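Anthranilate-CoA ligase (Stigmatella aurantiaca, PDB 4WV3) belongs to the ANL superfamily of AMP-binding enzymes, with a large N-terminal region followed by a smaller C-terminal domain. Local coordinates at residues N46-A51 with L146-W151; T75-I80 with A85-I90; A273-D278 with I461-Q466; E470-Q475 with I493-E498. All coordinates share one frame; numbering follows the deposited sequence.

Contact 1 (N46-A51 with L146-W151); sequences NQVGNA and LSFNDW
Ala51 sets its methyl group on the indole of Trp151, over one face and offset toward the rim. This is a CH-pi contact, with Ala51 CB 3.7 Å from the centroid of the five-membered ring of Trp151 and 24° off the ring normal. The ring atom nearest to Ala51 CB is Trp151 CE2, at 3.4 Å. Trp151 can present that face because CG stands anti to the backbone N (chi1 178°), which carries the indole across toward helix 38-54. One turn earlier on the same helix, Val48 sends its CG2 branch to Phe148, reaching CZ at 3.9 Å in an oblique approach, the two side chains crossing at about a right angle. Both segments belong to the AMP-binding region: strand 146-147 is an edge of a five-stranded parallel sheet, and the short helix 148-152 that follows it packs on helix 38-54. The ring of Phe148 also touches Thr75 and Ser76 of helix 71-83, so three helices meet around it, and Trp151 reaches Leu55 and Val135. Val48 is much more loosely placed against the indole, with CG1 4.4 Å from Trp151 CH2. Polar contact between the segments is indirect and runs along the pyrrole side of the indole, where a water donates to Ala51 O at 2.8 Å and weakly accepts from Trp151 NE1 at 3.2 Å.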
loop_
_atom_site.group_PDB
_atom_site.type_symbol
_atom_site.label_atom_id
_atom_site.label_comp_id
_atom_site.label_asym_id
_atom_site.label_seq_id
_atom_site.Cartn_x
_atom_site.Cartn_y
_atom_site.Cartn_z
ATOM N N ASN A 46 -15.513 -5.813 20.503
ATOM C CA ASN A 46 -16.035 -6.955 21.242
ATOM C C ASN A 46 -17.504 -7.204 20.922
ATOM O O ASN A 46 -17.971 -8.343 20.944
ATOM C CB ASN A 46 -15.841 -6.764 22.746
ATOM C CG ASN A 46 -14.382 -6.799 23.153
ATOM O OD1 ASN A 46 -13.544 -7.353 22.443
ATOM N ND2 ASN A 46 -14.072 -6.209 24.302
ATOM N N GLN A 47 -18.226 -6.129 20.622
ATOM C CA GLN A 47 -19.614 -6.239 20.197
ATOM C C GLN A 47 -19.690 -6.851 18.804
ATOM O O GLN A 47 -20.565 -7.670 18.525
ATOM C CB GLN A 47 -20.293 -4.869 20.210
ATOM C CG GLN A 47 -20.550 -4.322 21.604
ATOM C CD GLN A 47 -21.274 -2.992 21.583
ATOM O OE1 GLN A 47 -20.929 -2.096 20.812
ATOM N NE2 GLN A 47 -22.291 -2.860 22.426
ATOM N N VAL A 48 -18.766 -6.446 17.937
ATOM C CA VAL A 48 -18.679 -6.997 16.591
ATOM C C VAL A 48 -18.363 -8.488 16.645
ATOM O O VAL A 48 -19.004 -9.291 15.966
ATOM C CB VAL A 48 -17.609 -6.270 15.750
ATOM C CG1 VAL A 48 -17.319 -7.034 14.465
ATOM C CG2 VAL A 48 -18.054 -4.849 15.443
ATOM N N GLY A 49 -17.379 -8.850 17.464
ATOM C CA GLY A 49 -17.002 -10.239 17.646
ATOM C C GLY A 49 -18.155 -11.090 18.148
ATOM O O GLY A 49 -18.387 -12.190 17.649
ATOM N N ASN A 50 -18.880 -10.575 19.136
ATOM C CA ASN A 50 -20.058 -11.257 19.660
ATOM C C ASN A 50 -21.183 -11.341 18.631
ATOM O O ASN A 50 -21.869 -12.358 18.531
ATOM C CB ASN A 50 -20.563 -10.567 20.929
ATOM C CG ASN A 50 -19.721 -10.894 22.145
ATOM O OD1 ASN A 50 -19.279 -12.029 22.320
ATOM N ND2 ASN A 50 -19.494 -9.898 22.994
ATOM N N ALA A 51 -21.364 -10.268 17.869
ATOM C CA ALA A 51 -22.415 -10.215 16.859
ATOM C C ALA A 51 -22.143 -11.193 15.721
ATOM O O ALA A 51 -23.069 -11.755 15.137
ATOM C CB ALA A 51 -22.570 -8.801 16.323
ATOM N N LEU A 146 -29.130 -6.123 7.795
ATOM C CA LEU A 146 -28.734 -5.751 9.143
ATOM C C LEU A 146 -27.931 -4.459 9.089
ATOM O O LEU A 146 -26.919 -4.379 8.394
ATOM C CB LEU A 146 -27.890 -6.853 9.780
ATOM C CG LEU A 146 -28.559 -8.206 10.022
ATOM C CD1 LEU A 146 -27.564 -9.184 10.624
ATOM C CD2 LEU A 146 -29.773 -8.048 10.923
ATOM N N SER A 147 -28.393 -3.445 9.812
ATOM C CA SER A 147 -27.651 -2.197 9.920
ATOM C C SER A 147 -26.608 -2.344 11.020
ATOM O O SER A 147 -26.863 -2.987 12.036
ATOM C CB SER A 147 -28.592 -1.032 10.225
ATOM O OG SER A 147 -27.902 0.203 10.166
ATOM N N PHE A 148 -25.439 -1.745 10.809
ATOM C CA PHE A 148 -24.294 -1.924 11.703
ATOM C C PHE A 148 -24.594 -1.612 13.170
ATOM O O PHE A 148 -24.345 -2.441 14.046
ATOM C CB PHE A 148 -23.104 -1.091 11.218
ATOM C CG PHE A 148 -21.835 -1.346 11.981
ATOM C CD1 PHE A 148 -21.026 -2.425 11.663
ATOM C CD2 PHE A 148 -21.448 -0.504 13.011
ATOM C CE1 PHE A 148 -19.857 -2.663 12.361
ATOM C CE2 PHE A 148 -20.281 -0.737 13.713
ATOM C CZ PHE A 148 -19.485 -1.818 13.387
ATOM N N ASN A 149 -25.126 -0.422 13.432
ATOM C CA ASN A 149 -25.420 0.002 14.800
ATOM C C ASN A 149 -26.447 -0.878 15.509
ATOM O O ASN A 149 -26.280 -1.215 16.682
ATOM C CB ASN A 149 -25.864 1.466 14.834
ATOM C CG ASN A 149 -24.709 2.430 14.646
ATOM O OD1 ASN A 149 -23.557 2.095 14.919
ATOM N ND2 ASN A 149 -25.014 3.636 14.183
ATOM N N ASP A 150 -27.506 -1.248 14.796
ATOM C CA ASP A 150 -28.546 -2.105 15.355
ATOM C C ASP A 150 -28.020 -3.520 15.569
ATOM O O ASP A 150 -28.523 -4.266 16.409
ATOM C CB ASP A 150 -29.766 -2.139 14.432
ATOM C CG ASP A 150 -30.348 -0.761 14.183
ATOM O OD1 ASP A 150 -30.264 0.095 15.089
ATOM O OD2 ASP A 150 -30.888 -0.534 13.079
ATOM N N TRP A 151 -26.997 -3.872 14.799
ATOM C CA TRP A 151 -26.422 -5.211 14.819
ATOM C C TRP A 151 -25.523 -5.430 16.034
ATOM O O TRP A 151 -25.462 -6.532 16.579
ATOM C CB TRP A 151 -25.646 -5.442 13.520
ATOM C CG TRP A 151 -24.963 -6.764 13.407
ATOM C CD1 TRP A 151 -25.528 -7.998 13.545
ATOM C CD2 TRP A 151 -23.585 -6.985 13.089
ATOM N NE1 TRP A 151 -24.580 -8.975 13.352
ATOM C CE2 TRP A 151 -23.380 -8.378 13.066
ATOM C CE3 TRP A 151 -22.502 -6.140 12.829
ATOM C CZ2 TRP A 151 -22.136 -8.945 12.798
ATOM C CZ3 TRP A 151 -21.269 -6.703 12.559
ATOM C CH2 TRP A 151 -21.096 -8.092 12.547
HETATM O O HOH W 1 -25.849 -11.241 15.143
#

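Contact 2 (T75-I80 with A85-I90); sequences TSFFGI and AIAVGI
A beta-alpha-beta unit in the AMP-binding region, made of strand 62-66, helix 71-83 and strand 86-89, brings the helix back against the strand that follows it. The axes of the short segments run roughly antiparallel, at 151°, and approach to 7.8 Å, consistent with the small side chains of Ala85 and Ala87, which face the helix. Ile80 carries most of the contact. Its CG2 branch is anti to the backbone N and reaches over the start of the strand, 3.6 Å from Ala85 CB and 3.5 Å from Ala87 N. Ala87 CB also receives Phe77 from the preceding helical turn: CD1 of that ring comes to 3.7 Å, obliquely, as the extended chi1 of -179° swings the phenyl toward the strand. Outside the two segments, Phe77 meets the ring of Trp73, and Ile80 reaches Val63 of the neighbouring strand 62-66. Strand 86-89 pairs with strand 62-66 and, through Ala87, with Cys170 and Leu172. One polar link joins the segments, a weak hydrogen bond from Ala85 N to Ile80 O of 3.1 Å with an angle of 131° at the hydrogen. With a single weak, bent bond in a buried setting, the association of helix and strand here rests chiefly on apolar packing against small methyl groups.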
loop_
_atom_site.group_PDB
_atom_site.type_symbol
_atom_site.label_atom_id
_atom_site.label_comp_id
_atom_site.label_asym_id
_atom_site.label_seq_id
_atom_site.Cartn_x
_atom_site.Cartn_y
_atom_site.Cartn_z
ATOM N N THR A 75 -13.128 -1.193 13.937
ATOM C CA THR A 75 -13.821 -2.010 14.926
ATOM C C THR A 75 -14.256 -3.355 14.343
ATOM O O THR A 75 -14.261 -4.369 15.041
ATOM C CB THR A 75 -15.040 -1.279 15.524
ATOM O OG1 THR A 75 -15.912 -0.852 14.470
ATOM C CG2 THR A 75 -14.590 -0.067 16.326
ATOM N N SER A 76 -14.615 -3.357 13.063
ATOM C CA SER A 76 -14.961 -4.598 12.380
ATOM C C SER A 76 -13.727 -5.481 12.254
ATOM O O SER A 76 -13.786 -6.682 12.510
ATOM C CB SER A 76 -15.549 -4.317 10.997
ATOM O OG SER A 76 -16.783 -3.628 11.095
ATOM N N PHE A 77 -12.611 -4.870 11.868
ATOM C CA PHE A 77 -11.356 -5.592 11.680
ATOM C C PHE A 77 -10.912 -6.313 12.949
ATOM O O PHE A 77 -10.644 -7.514 12.929
ATOM C CB PHE A 77 -10.256 -4.640 11.204
ATOM C CG PHE A 77 -8.936 -5.315 10.956
ATOM C CD1 PHE A 77 -8.679 -5.939 9.746
ATOM C CD2 PHE A 77 -7.951 -5.324 11.932
ATOM C CE1 PHE A 77 -7.466 -6.561 9.513
ATOM C CE2 PHE A 77 -6.737 -5.945 11.705
ATOM C CZ PHE A 77 -6.493 -6.564 10.494
ATOM N N PHE A 78 -10.835 -5.579 14.053
ATOM C CA PHE A 78 -10.398 -6.165 15.314
ATOM C C PHE A 78 -11.460 -7.066 15.934
ATOM O O PHE A 78 -11.147 -7.937 16.744
ATOM C CB PHE A 78 -9.949 -5.081 16.296
ATOM C CG PHE A 78 -8.564 -4.568 16.029
ATOM C CD1 PHE A 78 -7.457 -5.314 16.394
ATOM C CD2 PHE A 78 -8.367 -3.347 15.407
ATOM C CE1 PHE A 78 -6.178 -4.851 16.147
ATOM C CE2 PHE A 78 -7.091 -2.877 15.159
ATOM C CZ PHE A 78 -5.995 -3.631 15.530
ATOM N N GLY A 79 -12.713 -6.861 15.546
ATOM C CA GLY A 79 -13.785 -7.742 15.968
ATOM C C GLY A 79 -13.638 -9.107 15.323
ATOM O O GLY A 79 -13.861 -10.136 15.960
ATOM N N ILE A 80 -13.256 -9.107 14.049
ATOM C CA ILE A 80 -13.045 -10.338 13.296
ATOM C C ILE A 80 -11.797 -11.077 13.777
ATOM O O ILE A 80 -11.830 -12.287 14.005
ATOM C CB ILE A 80 -12.895 -10.045 11.790
ATOM C CG1 ILE A 80 -14.187 -9.453 11.227
ATOM C CG2 ILE A 80 -12.525 -11.308 11.032
ATOM C CD1 ILE A 80 -13.995 -8.731 9.911
ATOM N N ALA A 85 -11.475 -15.287 13.406
ATOM C CA ALA A 85 -11.924 -15.311 12.020
ATOM C C ALA A 85 -10.949 -14.538 11.140
ATOM O O ALA A 85 -10.114 -13.784 11.639
ATOM C CB ALA A 85 -13.325 -14.736 11.905
ATOM N N ILE A 86 -11.059 -14.724 9.829
ATOM C CA ILE A 86 -10.129 -14.103 8.893
ATOM C C ILE A 86 -10.709 -12.844 8.256
ATOM O O ILE A 86 -11.664 -12.907 7.483
ATOM C CB ILE A 86 -9.696 -15.092 7.793
ATOM C CG1 ILE A 86 -9.069 -16.338 8.426
ATOM C CG2 ILE A 86 -8.725 -14.428 6.830
ATOM C CD1 ILE A 86 -8.615 -17.379 7.428
ATOM N N ALA A 87 -10.123 -11.698 8.586
ATOM C CA ALA A 87 -10.570 -10.426 8.035
ATOM C C ALA A 87 -10.129 -10.266 6.584
ATOM O O ALA A 87 -8.956 -10.449 6.257
ATOM C CB ALA A 87 -10.051 -9.273 8.881
ATOM N N VAL A 88 -11.075 -9.927 5.716
ATOM C CA VAL A 88 -10.776 -9.726 4.303
ATOM C C VAL A 88 -11.004 -8.269 3.904
ATOM O O VAL A 88 -12.123 -7.872 3.577
ATOM C CB VAL A 88 -11.632 -10.648 3.409
ATOM C CG1 VAL A 88 -11.208 -10.521 1.952
ATOM C CG2 VAL A 88 -11.515 -12.092 3.874
ATOM N N GLY A 89 -9.936 -7.475 3.943
ATOM C CA GLY A 89 -10.007 -6.073 3.571
ATOM C C GLY A 89 -10.028 -5.896 2.066
ATOM O O GLY A 89 -9.027 -6.134 1.390
ATOM N N ILE A 90 -11.171 -5.468 1.541
ATOM C CA ILE A 90 -11.385 -5.426 0.099
ATOM C C ILE A 90 -11.244 -4.017 -0.476
ATOM O O ILE A 90 -11.653 -3.037 0.145
ATOM C CB ILE A 90 -12.767 -6.007 -0.266
ATOM C CG1 ILE A 90 -12.988 -7.336 0.460
ATOM C CG2 ILE A 90 -12.902 -6.191 -1.771
ATOM C CD1 ILE A 90 -14.336 -7.965 0.198
#

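Contact 3 (A273-D278 with I461-Q466); sequences ALALKD and ILKPEQ
The backbones of 273-278, which carries on from the run of helix 267-274, and of 461-466, where Lys463 follows strand 454-462, come nearest at Ala275 and Lys463, with Ala275 CA and Lys463 CA 6.2 Å apart. Beyond the strand the chain folds into a type II beta turn from Lys463 to Gln466, closed by a hydrogen bond of 3.1 Å from Gln466 N to Lys463 O. Pro464 takes the second position of the turn, with Glu465 in the left-handed conformation at the third (phi 70°). Ala275 points its CB at the proline ring, Ala275 CB lying 3.8 Å from Pro464 CD. Pro464 CG is slightly farther from Ala275 CB, at 4.1 Å. The ring also lies alongside the backbone carbonyl, Pro464 CG being 3.9 Å from Ala275 O. Lys463 adds a looser contact through the aliphatic part of its side chain, CD standing 4.3 Å from Ala275 CB, while its NZ is hydrogen-bonded to Pro437 O. Gln440 of strand 439-448 touches Ala275, Lys463 and Pro464 alike. The contact is small, lies at the surface and has no direct hydrogen bond. It joins the AMP-binding region to the C-terminal domain, an interface of the two-domain architecture characteristic of the ANL superfamily.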
loop_
_atom_site.group_PDB
_atom_site.type_symbol
_atom_site.label_atom_id
_atom_site.label_comp_id
_atom_site.label_asym_id
_atom_site.label_seq_id
_atom_site.Cartn_x
_atom_site.Cartn_y
_atom_site.Cartn_z
ATOM N N ALA A 273 -0.073 16.912 -4.731
ATOM C CA ALA A 273 -0.157 17.926 -3.687
ATOM C C ALA A 273 0.705 19.137 -4.026
ATOM O O ALA A 273 0.278 20.280 -3.863
ATOM C CB ALA A 273 0.249 17.340 -2.343
ATOM N N LEU A 274 1.919 18.879 -4.503
ATOM C CA LEU A 274 2.843 19.947 -4.870
ATOM C C LEU A 274 2.408 20.660 -6.148
ATOM O O LEU A 274 2.850 21.775 -6.426
ATOM C CB LEU A 274 4.264 19.401 -5.026
ATOM C CG LEU A 274 4.928 18.893 -3.744
ATOM C CD1 LEU A 274 6.253 18.219 -4.057
ATOM C CD2 LEU A 274 5.121 20.029 -2.752
ATOM N N ALA A 275 1.541 20.014 -6.922
ATOM C CA ALA A 275 1.022 20.610 -8.148
ATOM C C ALA A 275 0.016 21.714 -7.834
ATOM O O ALA A 275 -0.255 22.572 -8.674
ATOM C CB ALA A 275 0.387 19.547 -9.033
ATOM N N LEU A 276 -0.534 21.681 -6.624
ATOM C CA LEU A 276 -1.482 22.697 -6.185
ATOM C C LEU A 276 -0.816 24.067 -6.121
ATOM O O LEU A 276 0.273 24.213 -5.563
ATOM C CB LEU A 276 -2.062 22.334 -4.817
ATOM C CG LEU A 276 -2.842 21.021 -4.734
ATOM C CD1 LEU A 276 -3.253 20.732 -3.300
ATOM C CD2 LEU A 276 -4.057 21.066 -5.643
ATOM N N LYS A 277 -1.472 25.068 -6.699
ATOM C CA LYS A 277 -0.935 26.423 -6.720
ATOM C C LYS A 277 -0.916 27.024 -5.317
ATOM O O LYS A 277 -0.144 27.940 -5.035
ATOM C CB LYS A 277 -1.754 27.309 -7.660
ATOM C CG LYS A 277 -3.183 27.537 -7.199
ATOM C CD LYS A 277 -3.980 28.317 -8.226
ATOM C CE LYS A 277 -5.409 28.536 -7.756
ATOM N NZ LYS A 277 -6.258 29.133 -8.823
ATOM N N ASP A 278 -1.768 26.497 -4.443
ATOM C CA ASP A 278 -1.870 26.988 -3.075
ATOM C C ASP A 278 -1.495 25.901 -2.072
ATOM O O ASP A 278 -2.171 25.719 -1.059
ATOM C CB ASP A 278 -3.288 27.492 -2.799
ATOM C CG ASP A 278 -4.344 26.434 -3.054
ATOM O OD1 ASP A 278 -4.047 25.455 -3.773
ATOM O OD2 ASP A 278 -5.471 26.583 -2.538
ATOM N N ILE A 461 2.215 13.543 -17.852
ATOM C CA ILE A 461 1.166 14.420 -17.352
ATOM C C ILE A 461 1.791 15.738 -16.911
ATOM O O ILE A 461 2.663 15.758 -16.040
ATOM C CB ILE A 461 0.421 13.797 -16.158
ATOM C CG1 ILE A 461 -0.272 12.499 -16.574
ATOM C CG2 ILE A 461 -0.589 14.782 -15.586
ATOM C CD1 ILE A 461 -1.042 11.834 -15.453
ATOM N N LEU A 462 1.350 16.835 -17.515
ATOM C CA LEU A 462 1.905 18.149 -17.208
ATOM C C LEU A 462 1.249 18.775 -15.982
ATOM O O LEU A 462 0.187 18.332 -15.542
ATOM C CB LEU A 462 1.759 19.081 -18.413
ATOM C CG LEU A 462 2.534 18.678 -19.666
ATOM C CD1 LEU A 462 2.199 19.606 -20.822
ATOM C CD2 LEU A 462 4.030 18.677 -19.390
ATOM N N LYS A 463 1.895 19.803 -15.433
ATOM C CA LYS A 463 1.333 20.581 -14.334
ATOM C C LYS A 463 -0.013 21.162 -14.758
ATOM O O LYS A 463 -0.217 21.437 -15.940
ATOM C CB LYS A 463 2.291 21.706 -13.933
ATOM C CG LYS A 463 3.604 21.231 -13.333
ATOM C CD LYS A 463 3.380 20.492 -12.025
ATOM C CE LYS A 463 4.695 20.023 -11.423
ATOM N NZ LYS A 463 5.593 21.161 -11.087
ATOM N N PRO A 464 -0.935 21.343 -13.796
ATOM C CA PRO A 464 -2.295 21.825 -14.070
ATOM C C PRO A 464 -2.343 23.048 -14.985
ATOM O O PRO A 464 -1.540 23.968 -14.826
ATOM C CB PRO A 464 -2.814 22.189 -12.678
ATOM C CG PRO A 464 -2.114 21.237 -11.776
ATOM C CD PRO A 464 -0.738 21.050 -12.364
ATOM N N GLU A 465 -3.270 23.021 -15.943
ATOM C CA GLU A 465 -3.513 24.122 -16.879
ATOM C C GLU A 465 -2.402 24.351 -17.908
ATOM O O GLU A 465 -2.495 25.263 -18.730
ATOM C CB GLU A 465 -3.830 25.424 -16.134
ATOM C CG GLU A 465 -5.091 25.364 -15.292
ATOM C CD GLU A 465 -6.350 25.290 -16.132
ATOM O OE1 GLU A 465 -6.417 25.987 -17.166
ATOM O OE2 GLU A 465 -7.270 24.530 -15.761
ATOM N N GLN A 466 -1.361 23.524 -17.872
ATOM C CA GLN A 466 -0.267 23.653 -18.832
ATOM C C GLN A 466 -0.461 22.745 -20.044
ATOM O O GLN A 466 -0.761 21.559 -19.905
ATOM C CB GLN A 466 1.083 23.369 -18.167
ATOM C CG GLN A 466 1.418 24.300 -17.013
ATOM C CD GLN A 466 2.849 24.142 -16.532
ATOM O OE1 GLN A 466 3.694 23.587 -17.233
ATOM N NE2 GLN A 466 3.126 24.633 -15.328
#

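Contact 4 (E470-Q475 with I493-E498); sequences EALIRQ and IEFVTE
Phe495 points its ring from the strand toward helix 470-483, where Leu472 and Ile473 meet it in different ways. Ile473 comes in at the edge, near the plane of the ring, with CG1 3.8 Å from Phe495 CE2. Leu472 approaches obliquely, near the CE1-CZ bond, its CD2 branch 4.0 Å from Phe495 CE1 and 4.1 Å from Phe495 CZ. Two successive helix residues thus meet the CE2 and CE1-CZ parts of the ring, each side chain slanting across the phenyl. In Leu472, whose bond from the backbone already points toward the strand, CG stands anti to the backbone N (chi1 -175°) and CD2 is brought to the aromatic ring. These elements belong to a beta-alpha-beta unit of the C-terminal domain, in which helix 470-483 connects strand 454-462 to strand 492-496, the two strands lying parallel and adjacent in a three-stranded mixed sheet. Leu462 of the first strand touches both Leu472 and Phe495, extending the apolar cluster down to the sheet, and Ile476, farther along the helix, also meets Phe495. No hydrogen bond passes between the segments; the contact is apolar throughout. Leu472 is buried on the inner side of the helix, next to His436 and Ala438, while Ile473 remains exposed at the margin of the contact.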
loop_
_atom_site.group_PDB
_atom_site.type_symbol
_atom_site.label_atom_id
_atom_site.label_comp_id
_atom_site.label_asym_id
_atom_site.label_seq_id
_atom_site.Cartn_x
_atom_site.Cartn_y
_atom_site.Cartn_z
ATOM N N GLU A 470 6.061 23.754 -28.698
ATOM C CA GLU A 470 7.234 23.392 -29.482
ATOM C C GLU A 470 8.497 23.505 -28.634
ATOM O O GLU A 470 9.447 22.740 -28.807
ATOM C CB GLU A 470 7.334 24.292 -30.714
ATOM C CG GLU A 470 8.158 23.719 -31.853
ATOM C CD GLU A 470 7.993 24.512 -33.135
ATOM O OE1 GLU A 470 7.073 25.357 -33.196
ATOM O OE2 GLU A 470 8.780 24.294 -34.080
ATOM N N ALA A 471 8.494 24.458 -27.707
ATOM C CA ALA A 471 9.627 24.667 -26.816
ATOM C C ALA A 471 9.697 23.587 -25.742
ATOM O O ALA A 471 10.775 23.079 -25.435
ATOM C CB ALA A 471 9.550 26.046 -26.178
ATOM N N LEU A 472 8.542 23.240 -25.180
ATOM C CA LEU A 472 8.468 22.266 -24.094
ATOM C C LEU A 472 9.020 20.904 -24.504
ATOM O O LEU A 472 9.789 20.291 -23.764
ATOM C CB LEU A 472 7.028 22.116 -23.603
ATOM C CG LEU A 472 6.837 21.201 -22.393
ATOM C CD1 LEU A 472 7.495 21.804 -21.161
ATOM C CD2 LEU A 472 5.363 20.930 -22.145
ATOM N N ILE A 473 8.616 20.435 -25.682
ATOM C CA ILE A 473 9.114 19.175 -26.220
ATOM C C ILE A 473 10.628 19.238 -26.373
ATOM O O ILE A 473 11.340 18.290 -26.040
ATOM C CB ILE A 473 8.482 18.858 -27.589
ATOM C CG1 ILE A 473 6.957 18.808 -27.475
ATOM C CG2 ILE A 473 9.020 17.546 -28.137
ATOM C CD1 ILE A 473 6.257 18.531 -28.786
ATOM N N ARG A 474 11.112 20.371 -26.868
ATOM C CA ARG A 474 12.539 20.587 -27.061
ATOM C C ARG A 474 13.285 20.614 -25.728
ATOM O O ARG A 474 14.376 20.055 -25.609
ATOM C CB ARG A 474 12.773 21.885 -27.837
ATOM C CG ARG A 474 14.232 22.242 -28.056
ATOM C CD ARG A 474 14.363 23.401 -29.031
ATOM N NE ARG A 474 13.490 24.515 -28.675
ATOM C CZ ARG A 474 12.718 25.166 -29.540
ATOM N NH1 ARG A 474 12.711 24.818 -30.820
ATOM N NH2 ARG A 474 11.954 26.168 -29.127
ATOM N N GLN A 475 12.689 21.259 -24.728
ATOM C CA GLN A 475 13.285 21.333 -23.396
ATOM C C GLN A 475 13.403 19.951 -22.762
ATOM O O GLN A 475 14.452 19.590 -22.230
ATOM C CB GLN A 475 12.471 22.254 -22.485
ATOM C CG GLN A 475 12.522 23.723 -22.871
ATOM C CD GLN A 475 11.708 24.598 -21.939
ATOM O OE1 GLN A 475 11.409 24.212 -20.808
ATOM N NE2 GLN A 475 11.338 25.784 -22.410
ATOM N N ILE A 493 7.531 11.028 -27.130
ATOM C CA ILE A 493 7.009 11.712 -25.955
ATOM C C ILE A 493 5.557 12.102 -26.194
ATOM O O ILE A 493 5.266 12.989 -26.997
ATOM C CB ILE A 493 7.833 12.964 -25.611
ATOM C CG1 ILE A 493 9.263 12.571 -25.237
ATOM C CG2 ILE A 493 7.180 13.734 -24.473
ATOM C CD1 ILE A 493 10.160 13.749 -24.938
ATOM N N GLU A 494 4.647 11.425 -25.503
ATOM C CA GLU A 494 3.223 11.691 -25.652
ATOM C C GLU A 494 2.649 12.311 -24.383
ATOM O O GLU A 494 2.802 11.770 -23.289
ATOM C CB GLU A 494 2.472 10.407 -26.006
ATOM C CG GLU A 494 0.966 10.575 -26.106
ATOM C CD GLU A 494 0.298 9.405 -26.800
ATOM O OE1 GLU A 494 0.948 8.774 -27.660
ATOM O OE2 GLU A 494 -0.876 9.115 -26.483
ATOM N N PHE A 495 1.992 13.455 -24.538
ATOM C CA PHE A 495 1.406 14.152 -23.403
ATOM C C PHE A 495 -0.023 13.691 -23.153
ATOM O O PHE A 495 -0.847 13.662 -24.068
ATOM C CB PHE A 495 1.457 15.666 -23.617
ATOM C CG PHE A 495 2.853 16.213 -23.714
ATOM C CD1 PHE A 495 3.584 16.484 -22.569
ATOM C CD2 PHE A 495 3.436 16.448 -24.947
ATOM C CE1 PHE A 495 4.870 16.984 -22.653
ATOM C CE2 PHE A 495 4.721 16.949 -25.038
ATOM C CZ PHE A 495 5.439 17.216 -23.889
ATOM N N VAL A 496 -0.306 13.318 -21.910
ATOM C CA VAL A 496 -1.630 12.845 -21.533
ATOM C C VAL A 496 -2.165 13.634 -20.344
ATOM O O VAL A 496 -1.425 14.371 -19.693
ATOM C CB VAL A 496 -1.616 11.345 -21.178
ATOM C CG1 VAL A 496 -1.220 10.515 -22.391
ATOM C CG2 VAL A 496 -0.672 11.084 -20.014
ATOM N N THR A 497 -3.454 13.476 -20.066
ATOM C CA THR A 497 -4.079 14.160 -18.942
ATOM C C THR A 497 -4.300 13.195 -17.783
ATOM O O THR A 497 -4.611 13.609 -16.668
ATOM C CB THR A 497 -5.425 14.787 -19.341
ATOM O OG1 THR A 497 -6.363 13.750 -19.659
ATOM C CG2 THR A 497 -5.247 15.693 -20.547
ATOM N N GLU A 498 -4.129 11.905 -18.056
ATOM C CA GLU A 498 -4.325 10.878 -17.040
ATOM C C GLU A 498 -3.580 9.593 -17.383
ATOM O O GLU A 498 -3.331 9.294 -18.551
ATOM C CB GLU A 498 -5.816 10.583 -16.863
ATOM C CG GLU A 498 -6.510 10.133 -18.137
ATOM C CD GLU A 498 -7.993 9.893 -17.939
ATOM O OE1 GLU A 498 -8.419 9.721 -16.777
ATOM O OE2 GLU A 498 -8.734 9.882 -18.946
#

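Overall arrangement
From the N terminus, helix 38-54 opens the loop that contact 1 closes almost a hundred residues later at helix 148-152. Contact 2 is a short helix-to-strand return lying wholly within that loop; the two touch where Val48 packs on Thr75 O and Gly79, and both reach the same parallel sheet. Contact 3 begins only after contact 1 has closed and spans the longest interval, bringing segment 273-278 to the C-terminal domain. Contact 4 follows in series, closing the short loop from helix 470-483 to strand 492-496, the neighbour in the sheet of strand 454-462 of contact 3. Contacts 1 and 4, centres 54 Å apart, lie on opposite sides of the chain's centre.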